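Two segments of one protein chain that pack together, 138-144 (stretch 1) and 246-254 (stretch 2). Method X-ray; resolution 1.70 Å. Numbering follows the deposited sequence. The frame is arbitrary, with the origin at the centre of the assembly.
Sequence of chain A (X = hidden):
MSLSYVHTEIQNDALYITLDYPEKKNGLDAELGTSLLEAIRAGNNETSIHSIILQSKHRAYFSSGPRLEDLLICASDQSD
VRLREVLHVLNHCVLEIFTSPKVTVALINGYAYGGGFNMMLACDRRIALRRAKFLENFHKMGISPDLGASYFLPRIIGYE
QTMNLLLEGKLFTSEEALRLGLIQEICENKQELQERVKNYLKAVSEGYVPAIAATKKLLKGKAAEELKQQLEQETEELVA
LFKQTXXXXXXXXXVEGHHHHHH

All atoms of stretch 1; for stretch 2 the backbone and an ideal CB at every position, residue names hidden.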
ATOM      1  N   PHE A 138      -3.722 -22.953  -3.268  1.00 24.79           N
ATOM      2  CA  PHE A 138      -3.710 -22.861  -4.725  1.00 26.57           C
ATOM      3  C   PHE A 138      -2.446 -23.466  -5.349  1.00 27.01           C
ATOM      4  O   PHE A 138      -2.518 -24.084  -6.411  1.00 27.22           O
ATOM      5  CB  PHE A 138      -3.822 -21.405  -5.184  1.00 26.12           C
ATOM      6  CG  PHE A 138      -5.027 -20.679  -4.654  1.00 24.18           C
ATOM      7  CD1 PHE A 138      -6.277 -20.871  -5.224  1.00 26.86           C
ATOM      8  CD2 PHE A 138      -4.902 -19.778  -3.603  1.00 24.85           C
ATOM      9  CE1 PHE A 138      -7.379 -20.198  -4.749  1.00 26.83           C
ATOM     10  CE2 PHE A 138      -6.021 -19.104  -3.104  1.00 25.56           C
ATOM     11  CZ  PHE A 138      -7.252 -19.308  -3.686  1.00 24.17           C
ATOM     12  N   HIS A 139      -1.298 -23.273  -4.699  1.00 24.39           N
ATOM     13  CA  HIS A 139      -0.002 -23.688  -5.271  1.00 25.77           C
ATOM     14  C   HIS A 139       0.041 -25.202  -5.516  1.00 30.74           C
ATOM     15  O   HIS A 139       0.385 -25.661  -6.606  1.00 29.89           O
ATOM     16  CB  HIS A 139       1.143 -23.267  -4.344  1.00 29.56           C
ATOM     17  CG  HIS A 139       2.515 -23.539  -4.889  1.00 27.91           C
ATOM     18  ND1 HIS A 139       3.044 -22.855  -5.962  1.00 29.10           N
ATOM     19  CD2 HIS A 139       3.481 -24.396  -4.477  1.00 29.19           C
ATOM     20  CE1 HIS A 139       4.273 -23.287  -6.197  1.00 29.98           C
ATOM     21  NE2 HIS A 139       4.563 -24.222  -5.308  1.00 29.32           N
ATOM     22  N   LYS A 140      -0.319 -25.974  -4.499  1.00 26.81           N
ATOM     23  CA  LYS A 140      -0.319 -27.424  -4.627  1.00 30.76           C
ATOM     24  C   LYS A 140      -1.438 -27.901  -5.554  1.00 28.26           C
ATOM     25  O   LYS A 140      -1.296 -28.930  -6.221  1.00 30.31           O
ATOM     26  CB  LYS A 140      -0.421 -28.091  -3.253  1.00 31.01           C
ATOM     27  CG  LYS A 140       0.788 -27.830  -2.353  1.00 38.80           C
ATOM     28  CD  LYS A 140       0.604 -28.454  -0.972  1.00 44.63           C
ATOM     29  CE  LYS A 140       1.806 -28.175  -0.073  1.00 47.49           C
ATOM     30  NZ  LYS A 140       1.960 -26.724   0.252  1.00 42.46           N
ATOM     31  N   MET A 141      -2.541 -27.152  -5.605  1.00 30.10           N
ATOM     32  CA  MET A 141      -3.680 -27.512  -6.462  1.00 30.65           C
ATOM     33  C   MET A 141      -3.356 -27.263  -7.947  1.00 31.09           C
ATOM     34  O   MET A 141      -3.972 -27.842  -8.841  1.00 28.77           O
ATOM     35  CB  MET A 141      -4.958 -26.746  -6.052  1.00 30.28           C
ATOM     36  CG  MET A 141      -5.413 -26.927  -4.587  1.00 34.29           C
ATOM     37  SD  MET A 141      -6.704 -25.745  -4.052  1.00 33.93           S
ATOM     38  CE  MET A 141      -8.034 -26.284  -5.097  1.00 29.71           C
ATOM     39  N   GLY A 142      -2.380 -26.401  -8.212  1.00 27.90           N
ATOM     40  CA  GLY A 142      -2.045 -26.063  -9.581  1.00 30.44           C
ATOM     41  C   GLY A 142      -3.041 -25.099 -10.203  1.00 30.07           C
ATOM     42  O   GLY A 142      -3.197 -25.053 -11.424  1.00 28.79           O
ATOM     43  N   ILE A 143      -3.720 -24.315  -9.367  1.00 26.28           N
ATOM     44  CA  ILE A 143      -4.617 -23.292  -9.888  1.00 25.34           C
ATOM     45  C   ILE A 143      -4.210 -21.879  -9.476  1.00 26.65           C
ATOM     46  O   ILE A 143      -3.340 -21.694  -8.623  1.00 27.48           O
ATOM     47  CB  ILE A 143      -6.060 -23.546  -9.481  1.00 31.81           C
ATOM     48  CG1 ILE A 143      -6.190 -23.511  -7.961  1.00 28.76           C
ATOM     49  CG2 ILE A 143      -6.530 -24.894 -10.042  1.00 26.89           C
ATOM     50  CD1 ILE A 143      -7.629 -23.417  -7.498  1.00 28.54           C
ATOM     51  N   SER A 144      -4.833 -20.886 -10.110  1.00 27.60           N
ATOM     52  CA  SER A 144      -4.577 -19.480  -9.786  1.00 26.50           C
ATOM     53  C   SER A 144      -5.580 -19.009  -8.739  1.00 25.97           C
ATOM     54  O   SER A 144      -6.617 -19.636  -8.542  1.00 25.09           O
ATOM     55  CB  SER A 144      -4.684 -18.618 -11.038  1.00 25.25           C
ATOM     56  OG  SER A 144      -5.814 -19.006 -11.815  1.00 30.95           O
ATOM     57  N   UNK A 246      -3.286 -31.344 -16.123  1.00 34.47           N
ATOM     58  CA  UNK A 246      -2.564 -31.329 -14.851  1.00 33.32           C
ATOM     59  C   UNK A 246      -3.487 -31.012 -13.669  1.00 33.94           C
ATOM     60  O   UNK A 246      -3.308 -31.541 -12.569  1.00 33.92           O
ATOM     61  CB  UNK A 246      -1.427 -30.307 -14.909  1.00 33.32           C
ATOM     62  N   UNK A 247      -4.461 -30.138 -13.904  1.00 32.22           N
ATOM     63  CA  UNK A 247      -5.368 -29.693 -12.849  1.00 32.33           C
ATOM     64  C   UNK A 247      -6.297 -30.843 -12.455  1.00 33.33           C
ATOM     65  O   UNK A 247      -6.495 -31.119 -11.268  1.00 33.39           O
ATOM     66  CB  UNK A 247      -6.176 -28.476 -13.304  1.00 32.33           C
ATOM     67  N   UNK A 248      -6.853 -31.527 -13.450  1.00 32.97           N
ATOM     68  CA  UNK A 248      -7.677 -32.708 -13.171  1.00 37.26           C
ATOM     69  C   UNK A 248      -6.851 -33.725 -12.388  1.00 36.77           C
ATOM     70  O   UNK A 248      -7.297 -34.251 -11.369  1.00 40.06           O
ATOM     71  CB  UNK A 248      -8.207 -33.327 -14.466  1.00 37.26           C
ATOM     72  N   UNK A 249      -5.640 -33.990 -12.867  1.00 34.58           N
ATOM     73  CA  UNK A 249      -4.750 -34.946 -12.219  1.00 35.40           C
ATOM     74  C   UNK A 249      -4.493 -34.551 -10.770  1.00 40.20           C
ATOM     75  O   UNK A 249      -4.528 -35.396  -9.872  1.00 40.98           O
ATOM     76  CB  UNK A 249      -3.428 -35.048 -12.982  1.00 35.40           C
ATOM     77  N   UNK A 250      -4.240 -33.266 -10.540  1.00 34.05           N
ATOM     78  CA  UNK A 250      -3.916 -32.798  -9.199  1.00 36.06           C
ATOM     79  C   UNK A 250      -5.120 -32.898  -8.270  1.00 39.76           C
ATOM     80  O   UNK A 250      -5.011 -33.402  -7.154  1.00 40.04           O
ATOM     81  CB  UNK A 250      -3.410 -31.355  -9.249  1.00 36.06           C
ATOM     82  N   UNK A 251      -6.265 -32.417  -8.738  1.00 34.92           N
ATOM     83  CA  UNK A 251      -7.490 -32.494  -7.954  1.00 39.01           C
ATOM     84  C   UNK A 251      -7.837 -33.948  -7.654  1.00 44.13           C
ATOM     85  O   UNK A 251      -8.320 -34.267  -6.566  1.00 46.43           O
ATOM     86  CB  UNK A 251      -8.644 -31.810  -8.690  1.00 39.01           C
ATOM     87  N   UNK A 252      -7.584 -34.824  -8.623  1.00 40.01           N
ATOM     88  CA  UNK A 252      -7.889 -36.245  -8.475  1.00 45.38           C
ATOM     89  C   UNK A 252      -7.083 -36.867  -7.348  1.00 49.11           C
ATOM     90  O   UNK A 252      -7.572 -37.747  -6.638  1.00 52.30           O
ATOM     91  CB  UNK A 252      -7.617 -36.989  -9.784  1.00 45.38           C
ATOM     92  N   UNK A 253      -5.849 -36.408  -7.182  1.00 46.69           N
ATOM     93  CA  UNK A 253      -4.974 -36.955  -6.152  1.00 50.16           C
ATOM     94  C   UNK A 253      -5.339 -36.423  -4.768  1.00 51.78           C
ATOM     95  O   UNK A 253      -5.380 -37.175  -3.791  1.00 53.27           O
ATOM     96  CB  UNK A 253      -3.514 -36.627  -6.471  1.00 50.16           C
ATOM     97  N   UNK A 254      -5.610 -35.125  -4.692  1.00 52.78           N
ATOM     98  CA  UNK A 254      -5.985 -34.495  -3.433  1.00 51.26           C
ATOM     99  C   UNK A 254      -7.259 -35.113  -2.864  1.00 55.31           C
ATOM    100  O   UNK A 254      -7.531 -35.002  -1.667  1.00 55.72           O
ATOM    101  CB  UNK A 254      -6.172 -32.989  -3.629  1.00 51.26           C
TER

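Stretch 1 ends its short helix at Met 141 and leaves helical geometry at Gly 142, which has positive phi. The turn presents the carbonyl oxygens of His 139, Lys 140, Met 141 and Gly 142. Stretch 2 is helical from 246 through 253, so its contacts recur at three- and four-residue spacing.

Position 246 has a sideways CB with nothing of stretch 1 within 5.5 Å. Many residues would fit. It is Glu 246, and its role depends on position 250, one turn later.

Position 247 lies beside Gly 142, with the two CA atoms 5.9 Å apart. Its CB points sideways and is 4.9 Å from Ile 143 CG2. A medium or long apolar side chain could reach that methyl. The residue is Ile 247. Its CG1 packs 4.0 Å from Ile 143 CG2, and its CD1 comes 3.3 Å from Gly 142 O. That oxygen is buried here without a hydrogen-bond partner.

Position 248 points away and position 249 is out of reach, so stretch 1 sets no preference. They are Lys 248 and Lys 249. The former has a partner at position 252, one turn later.

Position 250 points toward stretch 1, its CB 3.6 Å from Met 141 O and 4.4 Å from Lys 140 O. These acceptors favour a donor; Lys, Arg or Gln could be considered. The residue is Arg 250. Its NH1 donates to Lys 140 O at 3.1 Å, and that oxygen lies at the guanidinium edge. Its NE donates to Glu 246 OE2 at 2.7 Å in a salt bridge within the helix. The aliphatic part crosses the glycine, with Arg 250 CD 3.9 Å from Gly 142 CA. A CB on Gly 142 would come 2.7 Å from that CD, a clash.

Position 251 has a sideways CB with no close neighbour in stretch 1. A long apolar side chain could extend to the Met 141 methyl; a short one would leave a gap. It is Leu 251, whose CD2 lies 4.1 Å from Met 141 CE.

Positions 252 and 253 are out of reach and tolerate many residues. They are Glu 252 and Ala 253. Glu 252 OE2 forms a long salt bridge with Lys 248 NZ, 3.6 Å.

Position 254 points toward stretch 1, but its CB is still more than 5.5 Å from it. The Met 141 side chain offers an apolar surface, suiting Leu, Met or perhaps Phe. The residue is Leu 254. Its CD1 packs 3.8 Å from Met 141 CG, so Met 141 touches both leucines.

Stretch 2 (246-254) EIKKRLEAL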
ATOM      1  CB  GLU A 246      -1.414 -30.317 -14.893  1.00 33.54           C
ATOM      2  CG  GLU A 246      -0.625 -30.212 -13.593  1.00 35.39           C
ATOM      3  CD  GLU A 246       0.209 -31.448 -13.304  1.00 37.41           C
ATOM      4  OE1 GLU A 246       0.440 -32.248 -14.233  1.00 39.22           O
ATOM      5  OE2 GLU A 246       0.644 -31.617 -12.147  1.00 36.69           O
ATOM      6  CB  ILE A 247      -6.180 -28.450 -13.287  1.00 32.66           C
ATOM      7  CG1 ILE A 247      -5.354 -27.158 -13.138  1.00 26.79           C
ATOM      8  CG2 ILE A 247      -7.438 -28.310 -12.450  1.00 29.57           C
ATOM      9  CD1 ILE A 247      -4.038 -27.126 -13.897  1.00 29.68           C
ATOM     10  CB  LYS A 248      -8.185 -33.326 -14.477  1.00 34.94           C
ATOM     11  CG  LYS A 248      -9.049 -34.569 -14.312  1.00 42.93           C
ATOM     12  CD  LYS A 248      -9.496 -35.078 -15.681  1.00 39.47           C
ATOM     13  CE  LYS A 248     -10.367 -36.319 -15.579  1.00 48.10           C
ATOM     14  NZ  LYS A 248     -11.669 -36.034 -14.913  1.00 49.65           N
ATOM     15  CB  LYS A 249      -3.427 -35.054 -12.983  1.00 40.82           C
ATOM     16  CG  LYS A 249      -2.446 -36.050 -12.393  1.00 42.78           C
ATOM     17  CD  LYS A 249      -1.065 -35.888 -13.004  1.00 46.64           C
ATOM     18  CE  LYS A 249      -0.173 -37.071 -12.662  1.00 52.52           C
ATOM     19  NZ  LYS A 249      -0.228 -37.405 -11.214  1.00 57.22           N
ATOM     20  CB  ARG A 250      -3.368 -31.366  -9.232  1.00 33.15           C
ATOM     21  CG  ARG A 250      -1.898 -31.307  -9.602  1.00 36.43           C
ATOM     22  CD  ARG A 250      -1.372 -29.875  -9.755  1.00 34.35           C
ATOM     23  NE  ARG A 250       0.015 -29.894 -10.217  1.00 33.02           N
ATOM     24  CZ  ARG A 250       1.054 -29.408  -9.542  1.00 31.24           C
ATOM     25  NH1 ARG A 250       0.891 -28.818  -8.368  1.00 32.18           N
ATOM     26  NH2 ARG A 250       2.268 -29.505 -10.059  1.00 31.38           N
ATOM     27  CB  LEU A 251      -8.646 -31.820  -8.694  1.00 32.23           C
ATOM     28  CG  LEU A 251      -8.567 -30.302  -8.832  1.00 33.53           C
ATOM     29  CD1 LEU A 251      -9.736 -29.782  -9.645  1.00 33.21           C
ATOM     30  CD2 LEU A 251      -8.515 -29.631  -7.454  1.00 35.86           C
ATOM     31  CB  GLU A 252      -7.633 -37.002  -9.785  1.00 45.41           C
ATOM     32  CG  GLU A 252      -8.839 -37.097 -10.693  1.00 44.65           C
ATOM     33  CD  GLU A 252      -8.486 -37.584 -12.087  1.00 49.80           C
ATOM     34  OE1 GLU A 252      -7.280 -37.594 -12.428  1.00 51.59           O
ATOM     35  OE2 GLU A 252      -9.412 -37.950 -12.843  1.00 50.44           O
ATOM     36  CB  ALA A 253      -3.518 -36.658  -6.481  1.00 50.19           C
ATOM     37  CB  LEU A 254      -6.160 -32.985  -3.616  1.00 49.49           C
ATOM     38  CG  LEU A 254      -4.899 -32.214  -4.004  1.00 51.41           C
ATOM     39  CD1 LEU A 254      -5.215 -30.764  -4.347  1.00 47.90           C
ATOM     40  CD2 LEU A 254      -3.865 -32.291  -2.889  1.00 56.48           C
TER
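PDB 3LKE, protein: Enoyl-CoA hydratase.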